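Local coordinates for acyl-CoA dehydrogenase (PDB 3OWA), which probably oxidises acyl-CoA thioesters to their 2-enoyl-CoA products, using a bound FAD as the electron acceptor, at residues P125-G130 / K137-L142; L148-L153 / D194-Y199; E285-Y290 / Y392-M397. All coordinates share one frame; numbering follows the deposited sequence.

Interaction 1 (P125-G130 / K137-L142)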
loop_
_atom_site.group_PDB
_atom_site.type_symbol
_atom_site.label_atom_id
_atom_site.label_comp_id
_atom_site.label_asym_id
_atom_site.label_seq_id
_atom_site.Cartn_x
_atom_site.Cartn_y
_atom_site.Cartn_z
ATOM N N PRO A 125 7.413 31.844 -2.279
ATOM C CA PRO A 125 7.224 32.834 -1.191
ATOM C C PRO A 125 7.717 34.239 -1.553
ATOM O O PRO A 125 7.145 35.218 -1.100
ATOM C CB PRO A 125 8.037 32.259 -0.041
ATOM C CG PRO A 125 7.967 30.743 -0.307
ATOM C CD PRO A 125 8.008 30.585 -1.788
ATOM N N ILE A 126 8.754 34.326 -2.377
ATOM C CA ILE A 126 9.290 35.621 -2.830
ATOM C C ILE A 126 8.407 36.173 -3.946
ATOM O O ILE A 126 8.080 37.362 -3.954
ATOM C CB ILE A 126 10.785 35.519 -3.257
ATOM C CG1 ILE A 126 11.641 35.084 -2.045
ATOM C CG2 ILE A 126 11.294 36.874 -3.801
ATOM C CD1 ILE A 126 13.129 34.791 -2.374
ATOM N N VAL A 127 8.022 35.313 -4.884
ATOM C CA VAL A 127 7.084 35.707 -5.932
ATOM C C VAL A 127 5.785 36.304 -5.356
ATOM O O VAL A 127 5.325 37.362 -5.801
ATOM C CB VAL A 127 6.740 34.523 -6.902
ATOM C CG1 VAL A 127 5.660 34.956 -7.931
ATOM C CG2 VAL A 127 8.005 34.011 -7.630
ATOM N N LEU A 128 5.207 35.641 -4.373
ATOM C CA LEU A 128 3.895 36.007 -3.871
ATOM C C LEU A 128 3.929 37.014 -2.742
ATOM O O LEU A 128 2.997 37.810 -2.618
ATOM C CB LEU A 128 3.117 34.767 -3.429
ATOM C CG LEU A 128 2.896 33.738 -4.546
ATOM C CD1 LEU A 128 2.122 32.557 -4.024
ATOM C CD2 LEU A 128 2.168 34.331 -5.732
ATOM N N PHE A 129 4.970 36.977 -1.909
ATOM C CA PHE A 129 4.994 37.819 -0.718
ATOM C C PHE A 129 6.214 38.694 -0.585
ATOM O O PHE A 129 6.349 39.410 0.393
ATOM C CB PHE A 129 4.798 36.962 0.532
ATOM C CG PHE A 129 3.511 36.189 0.516
ATOM C CD1 PHE A 129 2.292 36.848 0.738
ATOM C CD2 PHE A 129 3.499 34.830 0.232
ATOM C CE1 PHE A 129 1.094 36.160 0.706
ATOM C CE2 PHE A 129 2.306 34.137 0.208
ATOM C CZ PHE A 129 1.091 34.802 0.436
ATOM N N GLY A 130 7.112 38.656 -1.564
ATOM C CA GLY A 130 8.297 39.531 -1.509
ATOM C C GLY A 130 7.919 40.985 -1.802
ATOM O O GLY A 130 6.978 41.238 -2.561
ATOM N N LYS A 137 15.880 41.705 -6.537
ATOM C CA LYS A 137 17.090 41.036 -6.115
ATOM C C LYS A 137 17.072 39.523 -6.418
ATOM O O LYS A 137 17.952 39.036 -7.131
ATOM C CB LYS A 137 17.328 41.274 -4.620
ATOM C CG LYS A 137 18.648 40.741 -4.056
ATOM C CD LYS A 137 19.125 41.652 -2.942
ATOM C CE LYS A 137 19.462 40.949 -1.643
ATOM N NZ LYS A 137 20.853 40.435 -1.484
ATOM N N TYR A 138 16.102 38.779 -5.875
ATOM C CA TYR A 138 16.226 37.310 -5.853
ATOM C C TYR A 138 15.688 36.615 -7.091
ATOM O O TYR A 138 16.317 35.692 -7.583
ATOM C CB TYR A 138 15.674 36.684 -4.556
ATOM C CG TYR A 138 16.526 37.021 -3.343
ATOM C CD1 TYR A 138 16.169 38.064 -2.477
ATOM C CD2 TYR A 138 17.711 36.322 -3.074
ATOM C CE1 TYR A 138 16.963 38.402 -1.358
ATOM C CE2 TYR A 138 18.519 36.649 -1.960
ATOM C CZ TYR A 138 18.131 37.689 -1.113
ATOM O OH TYR A 138 18.888 38.030 -0.022
ATOM N N LEU A 139 14.574 37.091 -7.623
ATOM C CA LEU A 139 13.864 36.362 -8.688
ATOM C C LEU A 139 14.620 36.136 -10.011
ATOM O O LEU A 139 14.559 35.019 -10.541
ATOM C CB LEU A 139 12.477 36.927 -8.939
ATOM C CG LEU A 139 11.549 36.835 -7.732
ATOM C CD1 LEU A 139 10.212 37.389 -8.132
ATOM C CD2 LEU A 139 11.394 35.386 -7.259
ATOM N N PRO A 140 15.331 37.179 -10.540
ATOM C CA PRO A 140 16.046 36.987 -11.806
ATOM C C PRO A 140 17.009 35.815 -11.731
ATOM O O PRO A 140 17.199 35.112 -12.698
ATOM C CB PRO A 140 16.822 38.310 -11.997
ATOM C CG PRO A 140 15.974 39.344 -11.287
ATOM C CD PRO A 140 15.332 38.598 -10.118
ATOM N N LEU A 141 17.583 35.597 -10.565
ATOM C CA LEU A 141 18.562 34.561 -10.364
ATOM C C LEU A 141 17.894 33.187 -10.137
ATOM O O LEU A 141 18.355 32.169 -10.662
ATOM C CB LEU A 141 19.401 34.941 -9.161
ATOM C CG LEU A 141 20.141 36.283 -9.259
ATOM C CD1 LEU A 141 20.372 36.809 -7.838
ATOM C CD2 LEU A 141 21.489 36.095 -10.044
ATOM N N LEU A 142 16.812 33.179 -9.366
ATOM C CA LEU A 142 16.060 31.962 -9.111
ATOM C C LEU A 142 15.397 31.471 -10.401
ATOM O O LEU A 142 15.354 30.266 -10.672
ATOM C CB LEU A 142 15.039 32.189 -8.003
ATOM C CG LEU A 142 15.608 32.447 -6.586
ATOM C CD1 LEU A 142 14.479 32.836 -5.643
ATOM C CD2 LEU A 142 16.319 31.231 -6.003
#
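Ile126 reaches from helix 124-129 to the flank of helix 132-144 and touches three of its residues. Its CB already lies beside Leu139 CD2. From there the two branches part. CG2, anti to the backbone N, runs to Leu139, where it sits 3.8 Å from Leu139 CD2 and almost as near to Leu139 CG, the two side chains sliding past each other in opposite directions. The other branch, through CG1 (chi1 -62°), continues in an extended line that carries CD1 to two other residues of the partner helix: this methyl rests 3.8 Å from Tyr138 CB, at the root of the aromatic side chain, and 4.0 Å from Leu142 CD1, one turn later.

The two helices belong to the alpha-helical N-terminal domain of the acyl-CoA dehydrogenase fold and follow one another in sequence across a short connection. Their segment axes cross at -136°, about midway between perpendicular and antiparallel, and come within 10.0 Å of each other, a gap bridged by aliphatic side chains and the Tyr138 CB without a hydrogen bond between the segments.

Val127 adds a second methyl to Leu139 CD2, its CG2 lying 3.7 Å from that atom, so that this one methyl of Leu139 touches two successive residues; the Val127 and Leu139 side chains meet at about a right angle. The Tyr138 ring heads away from this apolar patch, and its hydroxyl is hydrogen-bonded to Glu213 and Asn249. Beyond the helices, Ile126 and Tyr138 also pack on Ile211 of strand 206-213.

Interaction 2 (L148-L153 / D194-Y199). With FAD (flavin-adenine dinucleotide), chain E.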
loop_
_atom_site.group_PDB
_atom_site.type_symbol
_atom_site.label_atom_id
_atom_site.label_comp_id
_atom_site.label_asym_id
_atom_site.label_seq_id
_atom_site.Cartn_x
_atom_site.Cartn_y
_atom_site.Cartn_z
ATOM N N LEU A 148 19.609 28.677 -6.475
ATOM C CA LEU A 148 18.628 27.623 -6.229
ATOM C C LEU A 148 18.013 27.820 -4.857
ATOM O O LEU A 148 18.679 28.246 -3.918
ATOM C CB LEU A 148 19.308 26.248 -6.330
ATOM C CG LEU A 148 19.800 26.005 -7.777
ATOM C CD1 LEU A 148 20.704 24.762 -7.822
ATOM C CD2 LEU A 148 18.620 25.941 -8.798
ATOM N N ALA A 149 16.742 27.498 -4.747
ATOM C CA ALA A 149 15.992 27.754 -3.494
ATOM C C ALA A 149 15.559 26.480 -2.717
ATOM O O ALA A 149 15.427 25.367 -3.286
ATOM C CB ALA A 149 14.758 28.613 -3.828
ATOM N N ALA A 150 15.278 26.676 -1.430
ATOM C CA ALA A 150 14.755 25.633 -0.561
ATOM C C ALA A 150 13.805 26.323 0.413
ATOM O O ALA A 150 13.851 27.550 0.613
ATOM C CB ALA A 150 15.891 24.970 0.205
ATOM N N TYR A 151 12.967 25.522 1.059
ATOM C CA TYR A 151 11.949 26.021 1.977
ATOM C C TYR A 151 12.135 25.324 3.323
ATOM O O TYR A 151 12.134 24.089 3.388
ATOM C CB TYR A 151 10.608 25.620 1.394
ATOM C CG TYR A 151 9.378 26.150 2.089
ATOM C CD1 TYR A 151 9.022 27.498 1.985
ATOM C CD2 TYR A 151 8.528 25.291 2.804
ATOM C CE1 TYR A 151 7.831 27.978 2.573
ATOM C CE2 TYR A 151 7.341 25.778 3.408
ATOM C CZ TYR A 151 7.016 27.128 3.283
ATOM O OH TYR A 151 5.854 27.608 3.866
ATOM N N ALA A 152 12.262 26.086 4.401
ATOM C CA ALA A 152 12.691 25.505 5.682
ATOM C C ALA A 152 11.680 25.872 6.785
ATOM O O ALA A 152 11.808 26.918 7.475
ATOM C CB ALA A 152 14.078 25.999 6.049
ATOM N N LEU A 153 10.677 25.016 6.951
ATOM C CA LEU A 153 9.625 25.209 7.941
ATOM C C LEU A 153 9.694 24.157 9.066
ATOM O O LEU A 153 9.690 24.486 10.241
ATOM C CB LEU A 153 8.276 25.127 7.263
ATOM C CG LEU A 153 6.983 25.182 8.117
ATOM C CD1 LEU A 153 6.933 26.405 9.017
ATOM C CD2 LEU A 153 5.731 25.102 7.217
ATOM N N ASP A 194 21.080 27.967 -2.524
ATOM C CA ASP A 194 21.721 29.244 -2.198
ATOM C C ASP A 194 20.852 30.057 -1.272
ATOM O O ASP A 194 21.344 30.918 -0.530
ATOM C CB ASP A 194 21.917 30.010 -3.498
ATOM C CG ASP A 194 22.886 29.286 -4.437
ATOM O OD1 ASP A 194 24.065 29.164 -4.053
ATOM O OD2 ASP A 194 22.484 28.796 -5.528
ATOM N N VAL A 195 19.555 29.813 -1.346
ATOM C CA VAL A 195 18.587 30.642 -0.651
ATOM C C VAL A 195 17.602 29.758 0.074
ATOM O O VAL A 195 17.061 28.796 -0.528
ATOM C CB VAL A 195 17.831 31.525 -1.664
ATOM C CG1 VAL A 195 16.683 32.290 -0.963
ATOM C CG2 VAL A 195 18.767 32.505 -2.341
ATOM N N PHE A 196 17.340 30.060 1.345
ATOM C CA PHE A 196 16.367 29.270 2.145
ATOM C C PHE A 196 15.287 30.208 2.720
ATOM O O PHE A 196 15.615 31.215 3.338
ATOM C CB PHE A 196 17.018 28.580 3.396
ATOM C CG PHE A 196 18.063 27.545 3.047
ATOM C CD1 PHE A 196 19.343 27.938 2.628
ATOM C CD2 PHE A 196 17.755 26.175 3.109
ATOM C CE1 PHE A 196 20.315 27.010 2.281
ATOM C CE2 PHE A 196 18.709 25.219 2.760
ATOM C CZ PHE A 196 20.011 25.626 2.362
ATOM N N ILE A 197 14.028 29.856 2.527
ATOM C CA ILE A 197 12.921 30.574 3.152
ATOM C C ILE A 197 12.767 29.937 4.518
ATOM O O ILE A 197 12.344 28.813 4.604
ATOM C CB ILE A 197 11.607 30.398 2.377
ATOM C CG1 ILE A 197 11.798 30.800 0.890
ATOM C CG2 ILE A 197 10.428 31.215 3.089
ATOM C CD1 ILE A 197 12.288 32.241 0.627
ATOM N N VAL A 198 13.185 30.632 5.562
ATOM C CA VAL A 198 13.224 30.050 6.905
ATOM C C VAL A 198 12.158 30.679 7.823
ATOM O O VAL A 198 12.016 31.890 7.877
ATOM C CB VAL A 198 14.589 30.331 7.539
ATOM C CG1 VAL A 198 14.637 29.807 8.969
ATOM C CG2 VAL A 198 15.752 29.754 6.650
ATOM N N TYR A 199 11.451 29.873 8.603
ATOM C CA TYR A 199 10.475 30.419 9.539
ATOM C C TYR A 199 11.050 30.350 10.923
ATOM O O TYR A 199 11.654 29.329 11.280
ATOM C CB TYR A 199 9.230 29.541 9.509
ATOM C CG TYR A 199 8.407 29.709 8.270
ATOM C CD1 TYR A 199 7.332 30.619 8.242
ATOM C CD2 TYR A 199 8.653 28.938 7.136
ATOM C CE1 TYR A 199 6.530 30.751 7.100
ATOM C CE2 TYR A 199 7.855 29.078 5.992
ATOM C CZ TYR A 199 6.805 29.966 5.978
ATOM O OH TYR A 199 6.020 30.043 4.821
HETATM P PA FAD E . 4.057 14.234 12.643
HETATM O O1A FAD E . 4.835 13.899 13.891
HETATM O O2A FAD E . 3.566 15.632 12.531
HETATM O O5B FAD E . 2.857 13.228 12.442
HETATM C C5B FAD E . 2.909 11.872 12.812
HETATM C C4B FAD E . 1.552 11.209 12.625
HETATM O O4B FAD E . 0.567 11.814 13.478
HETATM C C3B FAD E . 1.067 11.357 11.186
HETATM O O3B FAD E . 0.303 10.225 10.772
HETATM C C2B FAD E . 0.116 12.521 11.310
HETATM O O2B FAD E . -0.864 12.517 10.318
HETATM C C1B FAD E . -0.491 12.277 12.668
HETATM N N9A FAD E . -1.042 13.518 13.222
HETATM C C8A FAD E . -0.374 14.683 13.493
HETATM N N7A FAD E . -1.233 15.587 13.997
HETATM C C5A FAD E . -2.445 15.008 14.081
HETATM C C6A FAD E . -3.702 15.471 14.544
HETATM N N6A FAD E . -3.837 16.678 15.108
HETATM N N1A FAD E . -4.771 14.614 14.482
HETATM C C2A FAD E . -4.626 13.325 13.991
HETATM N N3A FAD E . -3.385 12.856 13.569
HETATM C C4A FAD E . -2.321 13.691 13.597
HETATM N N1 FAD E . 9.503 20.328 5.347
HETATM C C2 FAD E . 9.858 21.573 4.880
HETATM O O2 FAD E . 9.435 22.571 5.421
HETATM N N3 FAD E . 10.696 21.738 3.795
HETATM C C4 FAD E . 11.227 20.667 3.151
HETATM O O4 FAD E . 11.961 20.876 2.172
HETATM C C4X FAD E . 10.872 19.392 3.604
HETATM N N5 FAD E . 11.425 18.285 2.990
HETATM C C5X FAD E . 11.138 17.014 3.464
HETATM C C6 FAD E . 11.718 15.917 2.817
HETATM C C7 FAD E . 11.464 14.636 3.298
HETATM C C7M FAD E . 12.103 13.447 2.613
HETATM C C8 FAD E . 10.623 14.490 4.424
HETATM C C8M FAD E . 10.268 13.164 5.015
HETATM C C9 FAD E . 10.012 15.584 5.027
HETATM C C9A FAD E . 10.263 16.854 4.566
HETATM N N10 FAD E . 9.657 17.949 5.162
HETATM C C10 FAD E . 10.004 19.218 4.714
HETATM C "C1'" FAD E . 8.785 17.796 6.401
HETATM C "C2'" FAD E . 7.482 17.027 6.163
HETATM O "O2'" FAD E . 6.629 17.521 5.156
HETATM C "C3'" FAD E . 6.839 16.446 7.593
HETATM O "O3'" FAD E . 7.307 15.143 7.607
HETATM C "C4'" FAD E . 5.521 16.489 7.687
HETATM O "O4'" FAD E . 5.157 17.857 7.513
HETATM C "C5'" FAD E . 4.804 15.804 8.851
HETATM O "O5'" FAD E . 5.594 15.975 9.998
HETATM P P FAD E . 6.181 14.782 10.855
HETATM O O1P FAD E . 6.981 13.933 9.892
HETATM O O2P FAD E . 6.970 15.338 12.006
HETATM O O3P FAD E . 4.946 13.890 11.324
#
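Residues 149-152 and 195-199 run as neighbouring parallel strands, 14° apart in direction and 4.5 Å between axes, with Ala150 and Ala152 each giving N and O to the partner strand. Ile197 N to Ala150 O is the straightest of the N-H...O bonds. At the entry to the pair, Leu148 O accepts from both Asp194 N and Val195 N, while Leu148 N donates to Asp194 OD2 at 3.0 Å, using the anti lone pair of that oxygen.

Ala150 and Ala152 share one face of the sheet with Phe196 and Val198; Ala150 CB lies 3.7 Å from Phe196 CD2. The other face carries Ala149 and Val195 and, farther along, Tyr151 and Ile197. The Tyr151 ring, its CG anti to the backbone N (chi1 -174°), passes beside Ile197 with CD1 3.9 Å from Ile197 CB, and carries its hydroxyl to within 2.6 Å of Tyr199 OH, a short hydrogen bond in which either oxygen may be the donor. The rings make an offset edge-to-face pair, planes at 81°, with the edge of Tyr199 turned to the face of Tyr151. Leu153 CD1 lies over a face of Tyr199, 4.0 Å from the ring centroid, a CH-pi contact.

Strand 149-152 belongs to the beta domain of acyl-CoA dehydrogenases, and its end meets the flavin. FAD N3 donates to Tyr151 O at 2.8 Å and Leu153 N donates to FAD O2, so backbone groups read the acceptor and donor pattern of the pyrimidine edge. The N-H given to O2 would probably stabilise negative charge that gathers at the N1-C2=O2 locus when the flavin is reduced.

Interaction 3 (E285-Y290 / Y392-M397)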
loop_
_atom_site.group_PDB
_atom_site.type_symbol
_atom_site.label_atom_id
_atom_site.label_comp_id
_atom_site.label_asym_id
_atom_site.label_seq_id
_atom_site.Cartn_x
_atom_site.Cartn_y
_atom_site.Cartn_z
ATOM N N GLU A 285 1.844 2.907 -18.014
ATOM C CA GLU A 285 2.580 2.675 -19.235
ATOM C C GLU A 285 3.598 1.540 -19.132
ATOM O O GLU A 285 3.604 0.619 -19.951
ATOM C CB GLU A 285 3.280 3.969 -19.663
ATOM C CG GLU A 285 4.119 3.801 -20.920
ATOM C CD GLU A 285 4.768 5.119 -21.419
ATOM O OE1 GLU A 285 5.091 5.154 -22.636
ATOM O OE2 GLU A 285 4.971 6.088 -20.610
ATOM N N ILE A 286 4.456 1.590 -18.119
ATOM C CA ILE A 286 5.458 0.539 -17.977
ATOM C C ILE A 286 4.867 -0.824 -17.591
ATOM O O ILE A 286 5.391 -1.854 -17.980
ATOM C CB ILE A 286 6.646 0.945 -17.083
ATOM C CG1 ILE A 286 6.219 1.033 -15.625
ATOM C CG2 ILE A 286 7.215 2.260 -17.584
ATOM C CD1 ILE A 286 7.331 1.622 -14.728
ATOM N N SER A 287 3.737 -0.815 -16.893
ATOM C CA SER A 287 3.047 -2.027 -16.559
ATOM C C SER A 287 2.392 -2.636 -17.783
ATOM O O SER A 287 2.389 -3.852 -17.917
ATOM C CB SER A 287 1.993 -1.779 -15.461
ATOM O OG SER A 287 2.634 -1.244 -14.322
ATOM N N ALA A 288 1.846 -1.805 -18.666
ATOM C CA ALA A 288 1.177 -2.306 -19.859
ATOM C C ALA A 288 2.232 -2.848 -20.798
ATOM O O ALA A 288 2.043 -3.920 -21.378
ATOM C CB ALA A 288 0.383 -1.196 -20.533
ATOM N N GLN A 289 3.351 -2.149 -20.933
ATOM C CA GLN A 289 4.439 -2.658 -21.780
ATOM C C GLN A 289 4.974 -3.981 -21.223
ATOM O O GLN A 289 5.209 -4.909 -21.984
ATOM C CB GLN A 289 5.600 -1.663 -21.910
ATOM C CG GLN A 289 5.239 -0.295 -22.407
ATOM C CD GLN A 289 6.431 0.682 -22.385
ATOM O OE1 GLN A 289 7.256 0.699 -21.453
ATOM N NE2 GLN A 289 6.515 1.501 -23.419
ATOM N N TYR A 290 5.159 -4.067 -19.905
ATOM C CA TYR A 290 5.640 -5.305 -19.290
ATOM C C TYR A 290 4.680 -6.473 -19.503
ATOM O O TYR A 290 5.120 -7.556 -19.871
ATOM C CB TYR A 290 5.938 -5.132 -17.780
ATOM C CG TYR A 290 6.657 -6.328 -17.256
ATOM C CD1 TYR A 290 5.974 -7.317 -16.523
ATOM C CD2 TYR A 290 8.027 -6.517 -17.530
ATOM C CE1 TYR A 290 6.622 -8.441 -16.077
ATOM C CE2 TYR A 290 8.698 -7.641 -17.065
ATOM C CZ TYR A 290 7.993 -8.603 -16.335
ATOM O OH TYR A 290 8.637 -9.736 -15.887
ATOM N N TYR A 392 14.715 -2.414 -11.904
ATOM C CA TYR A 392 13.461 -2.054 -12.600
ATOM C C TYR A 392 12.921 -0.706 -12.148
ATOM O O TYR A 392 12.925 -0.412 -10.968
ATOM C CB TYR A 392 12.412 -3.187 -12.490
ATOM C CG TYR A 392 12.810 -4.368 -13.347
ATOM C CD1 TYR A 392 12.210 -4.575 -14.602
ATOM C CD2 TYR A 392 13.823 -5.251 -12.927
ATOM C CE1 TYR A 392 12.590 -5.642 -15.405
ATOM C CE2 TYR A 392 14.242 -6.316 -13.757
ATOM C CZ TYR A 392 13.607 -6.488 -14.981
ATOM O OH TYR A 392 13.995 -7.535 -15.780
ATOM N N GLU A 393 12.446 0.090 -13.104
ATOM C CA GLU A 393 11.913 1.415 -12.866
ATOM C C GLU A 393 10.750 1.375 -11.855
ATOM O O GLU A 393 10.616 2.251 -10.989
ATOM C CB GLU A 393 11.416 1.982 -14.236
ATOM C CG GLU A 393 10.823 3.398 -14.116
ATOM C CD GLU A 393 10.433 4.046 -15.435
ATOM O OE1 GLU A 393 10.615 3.467 -16.549
ATOM O OE2 GLU A 393 9.955 5.189 -15.351
ATOM N N ILE A 394 9.900 0.358 -11.925
ATOM C CA ILE A 394 8.726 0.342 -11.004
ATOM C C ILE A 394 9.156 0.183 -9.556
ATOM O O ILE A 394 8.453 0.600 -8.632
ATOM C CB ILE A 394 7.681 -0.775 -11.415
ATOM C CG1 ILE A 394 6.333 -0.526 -10.730
ATOM C CG2 ILE A 394 8.230 -2.203 -11.138
ATOM C CD1 ILE A 394 5.451 0.609 -11.371
ATOM N N GLU A 395 10.305 -0.431 -9.333
ATOM C CA GLU A 395 10.795 -0.630 -7.980
ATOM C C GLU A 395 11.150 0.727 -7.310
ATOM O O GLU A 395 10.853 0.981 -6.123
ATOM C CB GLU A 395 12.021 -1.533 -8.050
ATOM C CG GLU A 395 12.690 -1.931 -6.693
ATOM C CD GLU A 395 13.651 -0.861 -6.082
ATOM O OE1 GLU A 395 13.917 -0.970 -4.871
ATOM O OE2 GLU A 395 14.189 0.059 -6.771
ATOM N N ARG A 396 11.794 1.594 -8.067
ATOM C CA ARG A 396 12.093 2.967 -7.573
ATOM C C ARG A 396 10.843 3.806 -7.377
ATOM O O ARG A 396 10.724 4.512 -6.392
ATOM C CB ARG A 396 12.978 3.700 -8.612
ATOM C CG ARG A 396 13.668 4.924 -7.972
ATOM C CD ARG A 396 13.974 5.908 -9.139
ATOM N NE ARG A 396 12.720 6.532 -9.559
ATOM C CZ ARG A 396 12.280 6.632 -10.806
ATOM N NH1 ARG A 396 11.115 7.249 -11.038
ATOM N NH2 ARG A 396 13.000 6.179 -11.826
HETATM N N MSE A 397 9.882 3.702 -8.314
HETATM C CA MSE A 397 8.632 4.411 -8.180
HETATM C C MSE A 397 7.856 4.003 -6.927
HETATM O O MSE A 397 7.233 4.852 -6.244
HETATM C CB MSE A 397 7.771 4.112 -9.412
HETATM C CG MSE A 397 8.362 4.838 -10.668
HETATM SE SE MSE A 397 7.197 4.525 -12.159
HETATM C CE MSE A 397 5.707 5.549 -11.556
#
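Ile286 meets Glu393, Ile394 and Met397 with CG1 set between the backbone N and the carbonyl carbon (chi1 71°), a crowded position for a helical residue, and CD1 then extends away from the backbone (chi2 -172°) toward helix 393-401. Glu393 answers with CG anti to its own backbone N and a chain extended beyond it, and its CB, CG and CD pass across the end of the isoleucine at a slant.

Ile286 CD1 is the hub. It sits 4.0 Å from Ile394 CD1, about the same distance from Glu393 CG, and 3.9 Å from the selenium of Met397, which is present as selenomethionine. The Ile286 side chain and that of Met397 slide past each other in opposite directions. The second branch, CG2, comes 3.8 Å from Glu393 OE1, a van der Waals contact beside a charged group. That carboxylate is engaged by a salt bridge from OE1 to Arg282, one turn back on the same helix as Ile286; the arginine also pairs with Glu285. The apolar contact is thus bordered by an ionic pair that links the same two helices. Ser287 turns its hydroxyl to the carbonyl of Ala283 within its own helix.

The segment axes are 11.3 Å apart at their closest and cross at -149°, roughly antiparallel, with Ile286 and Ile394 nearest in register. Helix 358-383 also packs on helix 393-401, Val380 and His383 touching Ile394 and Val376 touching Met397. The short helix 393-401 packed on the long helix 257-293 forms part of the C-terminal helical domain of the acyl-CoA dehydrogenase fold.

Interactions 1 and 2 form one continuous patch, their centres 12 Å apart. Helix 132-144 leads directly into strand 149-152, and Leu142 CD2 packs 3.7 Å from Ala149 CB, while Ile126 CG1 lies 4.0 Å from Ile197 CD1; the N-terminal helices thus cover the sheet face that carries Tyr151 and Ile197. Interaction 2 touches the flavin, whereas the side chain of Leu142 in interaction 1 remains about 14 Å from it. Interaction 3 is separate, its centre 34 Å from that of interaction 2; the side chain of Ser287 lies about 10 Å from another FAD, not the one at interaction 2. The FAD at interaction 2 is also hydrogen-bonded to Arg294 and Gln381 of the second subunit.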